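Side-chain contacts in telomerase reverse transcriptase (Takifugu rubripes, PDB 4LMO), which elongates telomeres by copying an RNA template as the catalytic subunit of telomerase, this chain being its RNA-binding domain: residues R84-S89 / L131-Q136; F23-K28 / S77-Q82. One frame throughout, in Å; residues are numbered along the deposited sequence.

Contact 1. Residues R84-S89 / L131-Q136; sequences RRCPYS and LAVIPQ
The methyl CG2 of V133 rests against two neighbouring groups of segment 84-89, lying 3.9 Å from the sulfur SG of C86 and 3.5 Å from OH of Y88. C86 SG also meets the methyl CB of A132 at 4.0 Å, thus touching successive residues of the last helical turn. The contact is made by van der Waals packing, with no hydrogen bond across it. CG2 stands oblique to the phenol ring, and the V133 and Y88 side chains cross at about a right angle. With SG of C86 turned anti to its backbone N (chi1 -169°), the sulfur lies on one face of the Y88 ring, over its centre and 3.7 Å above its plane. The backbone brings these groups together through an inverse gamma turn centred on P87, closed by a weak bond from Y88 N to C86 O; P87 is also the N-cap of helix 88-93. The Y88 hydroxyl is hydrogen-bonded with ND1 of H83. The contact joins the break between helices 73-85 and 88-93 to the C-terminal end of helix 119-133, with L216 and F212 of helix 191-220 touching Y88 and V133 respectively, and L79 of helix 73-85 packing on V133, I134 and P135.

Contact 2. Residues F23-K28 / S77-Q82; sequences FLLNRK and SQLLRQ
No flat group enters the contact of L25 with L79 and L80, which is purely aliphatic; the flat groups of the two segments have their partners elsewhere. The guanidinium of R81 folds back along its own helix, with S77 O 3.8 Å above one face and Q78 N over the same face, both offset toward the rim. The ring of F23 packs on L216 of helix 191-220, and the carboxamide of N26 is fixed at both ends, ND2 bonded to M20 O and OD1 to NE2 of H83. In this largely helical RNA-binding domain, residues 24-26 form a short 3-10 turn in the loop that follows helix 6-15, the helix carrying the RNA-binding TFLY motif, and the turn docks against helix 73-85. Bonds from N26 N to F23 O (2.8 Å) and from R27 N to L24 O (3.1 Å) shape the turn, and L25 projects from it toward the helix. CG of L25 lies anti to the carbonyl carbon (chi1 -62°), and the fork at its end gives one methyl to each leucine of the helix. The L25 and L79 side chains cross at about a right angle, whereas L25 meets L80 at a slant. L43 of helix 40-48 touches all three leucines, and W207 and F212 of helix 191-220 also pack on L25, so the fork is buried among three helices. On the helix side L79 and L80, neighbours in sequence, leave the backbone in different directions, and each turns its CD2 toward the end of L25. The two branches are used separately: CD1 of L25 lies 4.0 Å from CD2 of L79, while CD2 of L25 lies 3.8 Å from CD2 of L80.

In the fold
Both contacts involve helix 73-85, contact 2 through its body and contact 1 through the break that follows its C-terminal end, where the chain turns into helix 88-93; their centres are about 10 Å apart. The touching residues of contact 2 are all buried, whereas contact 1 is only partly buried. Their chemistry follows this placing: branched aliphatic chains alone in contact 2, a thiol and a phenol against small aliphatic groups in contact 1. They meet directly, CG1 of V133 lying 3.6 Å from L79 O, and they share F212 of helix 191-220 as a neighbour. A single residue, H83, ties the two together through its polar ring.

Contact 1. Residues R84-S89 / L131-Q136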
ATOM      1  N   ARG A  84      -3.304   3.907 -11.582  1.00 43.13           N
ATOM      2  CA  ARG A  84      -3.440   5.268 -12.097  1.00 45.26           C
ATOM      3  C   ARG A  84      -4.886   5.622 -12.438  1.00 46.65           C
ATOM      4  O   ARG A  84      -5.245   6.800 -12.493  1.00 47.35           O
ATOM      5  CB  ARG A  84      -2.518   5.491 -13.300  1.00 45.88           C
ATOM      6  CG  ARG A  84      -1.044   5.493 -12.930  1.00 45.81           C
ATOM      7  CD  ARG A  84      -0.151   5.874 -14.098  1.00 46.92           C
ATOM      8  NE  ARG A  84       1.256   5.815 -13.702  1.00 47.24           N
ATOM      9  CZ  ARG A  84       2.122   4.881 -14.092  1.00 46.73           C
ATOM     10  NH1 ARG A  84       1.749   3.913 -14.924  1.00 46.75           N
ATOM     11  NH2 ARG A  84       3.372   4.928 -13.657  1.00 45.97           N
ATOM     12  N   ARG A  85      -5.708   4.596 -12.651  1.00 47.88           N
ATOM     13  CA  ARG A  85      -7.134   4.765 -12.933  1.00 49.72           C
ATOM     14  C   ARG A  85      -8.006   4.594 -11.683  1.00 48.83           C
ATOM     15  O   ARG A  85      -9.205   4.880 -11.715  1.00 49.49           O
ATOM     16  CB  ARG A  85      -7.588   3.788 -14.024  1.00 52.16           C
ATOM     17  CG  ARG A  85      -7.105   4.136 -15.425  1.00 55.09           C
ATOM     18  CD  ARG A  85      -7.878   3.375 -16.495  1.00 57.60           C
ATOM     19  NE  ARG A  85      -7.322   2.048 -16.768  1.00 59.09           N
ATOM     20  CZ  ARG A  85      -7.753   0.912 -16.219  1.00 59.75           C
ATOM     21  NH1 ARG A  85      -8.757   0.914 -15.347  1.00 59.80           N
ATOM     22  NH2 ARG A  85      -7.175  -0.237 -16.543  1.00 59.50           N
ATOM     23  N   CYS A  86      -7.399   4.130 -10.591  1.00 47.20           N
ATOM     24  CA  CYS A  86      -8.113   3.886  -9.336  1.00 45.62           C
ATOM     25  C   CYS A  86      -8.626   5.186  -8.706  1.00 44.99           C
ATOM     26  O   CYS A  86      -7.868   6.149  -8.568  1.00 44.26           O
ATOM     27  CB  CYS A  86      -7.216   3.135  -8.351  1.00 44.90           C
ATOM     28  SG  CYS A  86      -8.072   2.492  -6.896  1.00 45.21           S
ATOM     29  N   PRO A  87      -9.920   5.217  -8.331  1.00 44.96           N
ATOM     30  CA  PRO A  87     -10.529   6.420  -7.772  1.00 45.00           C
ATOM     31  C   PRO A  87     -10.444   6.442  -6.244  1.00 43.92           C
ATOM     32  O   PRO A  87     -11.466   6.331  -5.559  1.00 44.79           O
ATOM     33  CB  PRO A  87     -11.985   6.307  -8.238  1.00 45.65           C
ATOM     34  CG  PRO A  87     -12.231   4.833  -8.380  1.00 45.86           C
ATOM     35  CD  PRO A  87     -10.902   4.121  -8.442  1.00 44.74           C
ATOM     36  N   TYR A  88      -9.229   6.599  -5.723  1.00 42.02           N
ATOM     37  CA  TYR A  88      -8.966   6.482  -4.285  1.00 40.56           C
ATOM     38  C   TYR A  88      -9.865   7.339  -3.394  1.00 40.35           C
ATOM     39  O   TYR A  88     -10.290   6.889  -2.329  1.00 39.27           O
ATOM     40  CB  TYR A  88      -7.493   6.764  -3.982  1.00 39.18           C
ATOM     41  CG  TYR A  88      -6.564   5.682  -4.473  1.00 38.82           C
ATOM     42  CD1 TYR A  88      -5.820   5.853  -5.641  1.00 38.96           C
ATOM     43  CD2 TYR A  88      -6.432   4.480  -3.776  1.00 37.74           C
ATOM     44  CE1 TYR A  88      -4.967   4.858  -6.094  1.00 38.70           C
ATOM     45  CE2 TYR A  88      -5.582   3.482  -4.222  1.00 37.20           C
ATOM     46  CZ  TYR A  88      -4.853   3.674  -5.377  1.00 37.58           C
ATOM     47  OH  TYR A  88      -4.010   2.680  -5.816  1.00 37.47           O
ATOM     48  N   SER A  89     -10.147   8.563  -3.836  1.00 40.96           N
ATOM     49  CA  SER A  89     -11.037   9.464  -3.110  1.00 41.73           C
ATOM     50  C   SER A  89     -12.451   8.902  -3.016  1.00 42.39           C
ATOM     51  O   SER A  89     -13.041   8.904  -1.937  1.00 41.84           O
ATOM     52  CB  SER A  89     -11.046  10.855  -3.745  1.00 42.51           C
ATOM     53  OG  SER A  89      -9.784  11.480  -3.593  1.00 42.93           O
ATOM     54  N   LEU A 131      -8.672  -5.020  -4.763  1.00 32.08           N
ATOM     55  CA  LEU A 131      -9.521  -5.526  -5.843  1.00 32.49           C
ATOM     56  C   LEU A 131      -9.443  -4.685  -7.118  1.00 32.95           C
ATOM     57  O   LEU A 131      -9.516  -5.223  -8.223  1.00 33.33           O
ATOM     58  CB  LEU A 131     -10.978  -5.635  -5.377  1.00 32.63           C
ATOM     59  CG  LEU A 131     -11.369  -6.794  -4.453  1.00 32.53           C
ATOM     60  CD1 LEU A 131     -12.782  -6.596  -3.923  1.00 32.50           C
ATOM     61  CD2 LEU A 131     -11.249  -8.138  -5.161  1.00 32.67           C
ATOM     62  N   ALA A 132      -9.296  -3.370  -6.963  1.00 33.07           N
ATOM     63  CA  ALA A 132      -9.270  -2.457  -8.108  1.00 33.53           C
ATOM     64  C   ALA A 132      -7.899  -2.377  -8.788  1.00 33.76           C
ATOM     65  O   ALA A 132      -7.814  -2.083  -9.984  1.00 34.01           O
ATOM     66  CB  ALA A 132      -9.735  -1.070  -7.692  1.00 33.60           C
ATOM     67  N   VAL A 133      -6.838  -2.645  -8.029  1.00 33.20           N
ATOM     68  CA  VAL A 133      -5.470  -2.447  -8.517  1.00 32.97           C
ATOM     69  C   VAL A 133      -4.750  -3.752  -8.889  1.00 33.31           C
ATOM     70  O   VAL A 133      -4.135  -3.834  -9.954  1.00 34.11           O
ATOM     71  CB  VAL A 133      -4.631  -1.596  -7.529  1.00 32.01           C
ATOM     72  CG1 VAL A 133      -3.192  -1.447  -8.005  1.00 31.92           C
ATOM     73  CG2 VAL A 133      -5.263  -0.221  -7.341  1.00 32.07           C
ATOM     74  N   ILE A 134      -4.832  -4.765  -8.029  1.00 33.08           N
ATOM     75  CA  ILE A 134      -4.070  -6.001  -8.236  1.00 33.47           C
ATOM     76  C   ILE A 134      -4.748  -6.915  -9.258  1.00 34.51           C
ATOM     77  O   ILE A 134      -5.854  -7.403  -9.007  1.00 34.66           O
ATOM     78  CB  ILE A 134      -3.824  -6.773  -6.914  1.00 32.63           C
ATOM     79  CG1 ILE A 134      -3.318  -5.844  -5.794  1.00 32.12           C
ATOM     80  CG2 ILE A 134      -2.881  -7.951  -7.139  1.00 32.96           C
ATOM     81  CD1 ILE A 134      -2.094  -5.011  -6.126  1.00 31.96           C
ATOM     82  N   PRO A 135      -4.088  -7.150 -10.415  1.00 35.40           N
ATOM     83  CA  PRO A 135      -4.649  -8.056 -11.422  1.00 36.54           C
ATOM     84  C   PRO A 135      -4.886  -9.445 -10.835  1.00 37.22           C
ATOM     85  O   PRO A 135      -4.032  -9.962 -10.111  1.00 36.33           O
ATOM     86  CB  PRO A 135      -3.564  -8.102 -12.503  1.00 36.62           C
ATOM     87  CG  PRO A 135      -2.797  -6.834 -12.326  1.00 36.24           C
ATOM     88  CD  PRO A 135      -2.793  -6.592 -10.845  1.00 35.13           C
ATOM     89  N   GLN A 136      -6.046 -10.024 -11.143  1.00 38.70           N
ATOM     90  CA  GLN A 136      -6.490 -11.289 -10.550  1.00 39.62           C
ATOM     91  C   GLN A 136      -5.514 -12.453 -10.752  1.00 39.80           C
ATOM     92  O   GLN A 136      -5.345 -13.281  -9.853  1.00 39.37           O
ATOM     93  CB  GLN A 136      -7.902 -11.648 -11.045  1.00 40.99           C
ATOM     94  CG  GLN A 136      -8.407 -13.052 -10.699  1.00 42.49           C
ATOM     95  CD  GLN A 136      -8.491 -13.335  -9.204  1.00 42.91           C
ATOM     96  OE1 GLN A 136      -8.718 -12.434  -8.391  1.00 43.16           O
ATOM     97  NE2 GLN A 136      -8.315 -14.600  -8.835  1.00 43.11           N
TER

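Contact 2. Residues F23-K28 / S77-Q82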
ATOM      1  N   PHE A  23       2.461   8.615  -1.998  1.00 37.49           N
ATOM      2  CA  PHE A  23       2.311   7.159  -2.032  1.00 35.58           C
ATOM      3  C   PHE A  23       3.287   6.534  -3.028  1.00 35.18           C
ATOM      4  O   PHE A  23       3.495   7.069  -4.120  1.00 35.50           O
ATOM      5  CB  PHE A  23       0.866   6.777  -2.376  1.00 34.92           C
ATOM      6  CG  PHE A  23       0.642   5.300  -2.549  1.00 34.04           C
ATOM      7  CD1 PHE A  23       0.784   4.426  -1.477  1.00 33.32           C
ATOM      8  CD2 PHE A  23       0.266   4.783  -3.783  1.00 34.07           C
ATOM      9  CE1 PHE A  23       0.569   3.065  -1.636  1.00 32.92           C
ATOM     10  CE2 PHE A  23       0.044   3.424  -3.948  1.00 33.86           C
ATOM     11  CZ  PHE A  23       0.198   2.563  -2.873  1.00 33.07           C
ATOM     12  N   LEU A  24       3.864   5.398  -2.639  1.00 33.72           N
ATOM     13  CA  LEU A  24       4.888   4.694  -3.421  1.00 33.56           C
ATOM     14  C   LEU A  24       4.675   4.678  -4.943  1.00 34.02           C
ATOM     15  O   LEU A  24       5.577   5.036  -5.702  1.00 33.83           O
ATOM     16  CB  LEU A  24       5.075   3.264  -2.892  1.00 32.44           C
ATOM     17  CG  LEU A  24       5.961   2.278  -3.667  1.00 32.68           C
ATOM     18  CD1 LEU A  24       7.385   2.787  -3.858  1.00 32.18           C
ATOM     19  CD2 LEU A  24       5.962   0.921  -2.975  1.00 31.74           C
ATOM     20  N   LEU A  25       3.489   4.262  -5.378  1.00 34.23           N
ATOM     21  CA  LEU A  25       3.212   4.089  -6.805  1.00 35.10           C
ATOM     22  C   LEU A  25       3.004   5.409  -7.558  1.00 36.32           C
ATOM     23  O   LEU A  25       2.928   5.419  -8.787  1.00 37.22           O
ATOM     24  CB  LEU A  25       2.023   3.142  -7.019  1.00 34.50           C
ATOM     25  CG  LEU A  25       2.119   1.688  -6.539  1.00 33.81           C
ATOM     26  CD1 LEU A  25       0.863   0.923  -6.933  1.00 33.35           C
ATOM     27  CD2 LEU A  25       3.360   0.993  -7.085  1.00 33.59           C
ATOM     28  N   ASN A  26       2.916   6.512  -6.818  1.00 36.97           N
ATOM     29  CA  ASN A  26       2.823   7.844  -7.413  1.00 38.19           C
ATOM     30  C   ASN A  26       4.178   8.540  -7.495  1.00 39.51           C
ATOM     31  O   ASN A  26       4.284   9.641  -8.038  1.00 40.41           O
ATOM     32  CB  ASN A  26       1.826   8.716  -6.642  1.00 37.81           C
ATOM     33  CG  ASN A  26       0.383   8.329  -6.904  1.00 37.50           C
ATOM     34  OD1 ASN A  26       0.064   7.712  -7.920  1.00 37.77           O
ATOM     35  ND2 ASN A  26      -0.500   8.695  -5.987  1.00 36.73           N
ATOM     36  N   ARG A  27       5.208   7.896  -6.952  1.00 40.17           N
ATOM     37  CA  ARG A  27       6.561   8.442  -6.988  1.00 41.97           C
ATOM     38  C   ARG A  27       7.201   8.251  -8.355  1.00 43.29           C
ATOM     39  O   ARG A  27       6.889   7.300  -9.076  1.00 43.78           O
ATOM     40  CB  ARG A  27       7.436   7.822  -5.895  1.00 42.55           C
ATOM     41  CG  ARG A  27       7.270   8.480  -4.535  1.00 43.27           C
ATOM     42  CD  ARG A  27       7.825   7.617  -3.417  1.00 44.10           C
ATOM     43  NE  ARG A  27       9.286   7.639  -3.346  1.00 45.43           N
ATOM     44  CZ  ARG A  27      10.006   6.892  -2.512  1.00 45.38           C
ATOM     45  NH1 ARG A  27       9.406   6.055  -1.669  1.00 44.87           N
ATOM     46  NH2 ARG A  27      11.330   6.981  -2.519  1.00 46.06           N
ATOM     47  N   LYS A  28       8.090   9.172  -8.705  1.00 44.84           N
ATOM     48  CA  LYS A  28       8.785   9.134  -9.983  1.00 46.00           C
ATOM     49  C   LYS A  28      10.201   8.586  -9.823  1.00 45.60           C
ATOM     50  O   LYS A  28      10.832   8.776  -8.783  1.00 44.87           O
ATOM     51  CB  LYS A  28       8.817  10.530 -10.612  1.00 47.62           C
ATOM     52  CG  LYS A  28       7.451  11.032 -11.062  1.00 48.46           C
ATOM     53  CD  LYS A  28       7.564  12.313 -11.870  1.00 50.30           C
ATOM     54  CE  LYS A  28       6.281  12.584 -12.642  1.00 51.17           C
ATOM     55  NZ  LYS A  28       6.375  13.819 -13.469  1.00 52.24           N
ATOM     56  N   SER A  77       2.740  -3.911 -15.391  1.00 37.49           N
ATOM     57  CA  SER A  77       2.327  -2.740 -16.160  1.00 38.40           C
ATOM     58  C   SER A  77       0.827  -2.532 -15.997  1.00 38.55           C
ATOM     59  O   SER A  77       0.365  -1.401 -15.833  1.00 38.69           O
ATOM     60  CB  SER A  77       2.664  -2.912 -17.643  1.00 39.02           C
ATOM     61  OG  SER A  77       4.054  -3.097 -17.834  1.00 39.62           O
ATOM     62  N   GLN A  78       0.083  -3.637 -16.036  1.00 38.57           N
ATOM     63  CA  GLN A  78      -1.360  -3.642 -15.820  1.00 39.05           C
ATOM     64  C   GLN A  78      -1.707  -3.115 -14.427  1.00 37.83           C
ATOM     65  O   GLN A  78      -2.606  -2.283 -14.281  1.00 37.81           O
ATOM     66  CB  GLN A  78      -1.913  -5.057 -16.009  1.00 40.02           C
ATOM     67  CG  GLN A  78      -3.432  -5.151 -16.052  1.00 41.84           C
ATOM     68  CD  GLN A  78      -3.940  -6.581 -15.983  1.00 43.40           C
ATOM     69  OE1 GLN A  78      -5.070  -6.828 -15.560  1.00 44.50           O
ATOM     70  NE2 GLN A  78      -3.107  -7.535 -16.396  1.00 43.78           N
ATOM     71  N   LEU A  79      -0.981  -3.601 -13.420  1.00 36.12           N
ATOM     72  CA  LEU A  79      -1.146  -3.170 -12.031  1.00 34.97           C
ATOM     73  C   LEU A  79      -0.998  -1.655 -11.892  1.00 35.12           C
ATOM     74  O   LEU A  79      -1.822  -1.001 -11.250  1.00 34.48           O
ATOM     75  CB  LEU A  79      -0.138  -3.894 -11.124  1.00 33.40           C
ATOM     76  CG  LEU A  79      -0.210  -3.739  -9.598  1.00 32.27           C
ATOM     77  CD1 LEU A  79       0.488  -4.904  -8.908  1.00 31.39           C
ATOM     78  CD2 LEU A  79       0.379  -2.414  -9.127  1.00 31.73           C
ATOM     79  N   LEU A  80       0.054  -1.109 -12.494  1.00 36.18           N
ATOM     80  CA  LEU A  80       0.309   0.327 -12.454  1.00 37.65           C
ATOM     81  C   LEU A  80      -0.759   1.128 -13.195  1.00 39.21           C
ATOM     82  O   LEU A  80      -1.097   2.239 -12.788  1.00 39.82           O
ATOM     83  CB  LEU A  80       1.697   0.646 -13.010  1.00 38.20           C
ATOM     84  CG  LEU A  80       2.888   0.316 -12.107  1.00 38.05           C
ATOM     85  CD1 LEU A  80       4.182   0.423 -12.888  1.00 38.54           C
ATOM     86  CD2 LEU A  80       2.933   1.231 -10.891  1.00 38.39           C
ATOM     87  N   ARG A  81      -1.288   0.551 -14.270  1.00 40.47           N
ATOM     88  CA  ARG A  81      -2.336   1.181 -15.066  1.00 42.37           C
ATOM     89  C   ARG A  81      -3.642   1.246 -14.275  1.00 42.08           C
ATOM     90  O   ARG A  81      -4.356   2.255 -14.316  1.00 42.39           O
ATOM     91  CB  ARG A  81      -2.539   0.393 -16.358  1.00 44.16           C
ATOM     92  CG  ARG A  81      -2.839   1.229 -17.591  1.00 47.02           C
ATOM     93  CD  ARG A  81      -2.189   0.593 -18.813  1.00 49.14           C
ATOM     94  NE  ARG A  81      -2.427  -0.852 -18.856  1.00 50.08           N
ATOM     95  CZ  ARG A  81      -1.531  -1.761 -19.235  1.00 50.22           C
ATOM     96  NH1 ARG A  81      -0.310  -1.396 -19.611  1.00 50.66           N
ATOM     97  NH2 ARG A  81      -1.857  -3.046 -19.229  1.00 49.54           N
ATOM     98  N   GLN A  82      -3.937   0.168 -13.551  1.00 40.69           N
ATOM     99  CA  GLN A  82      -5.122   0.096 -12.702  1.00 40.24           C
ATOM    100  C   GLN A  82      -4.994   1.004 -11.479  1.00 39.93           C
ATOM    101  O   GLN A  82      -5.996   1.509 -10.970  1.00 40.72           O
ATOM    102  CB  GLN A  82      -5.400  -1.349 -12.279  1.00 39.52           C
ATOM    103  CG  GLN A  82      -5.875  -2.247 -13.414  1.00 40.13           C
ATOM    104  CD  GLN A  82      -6.187  -3.667 -12.970  1.00 40.18           C
ATOM    105  OE1 GLN A  82      -6.497  -3.917 -11.806  1.00 39.80           O
ATOM    106  NE2 GLN A  82      -6.111  -4.606 -13.905  1.00 40.89           N
TER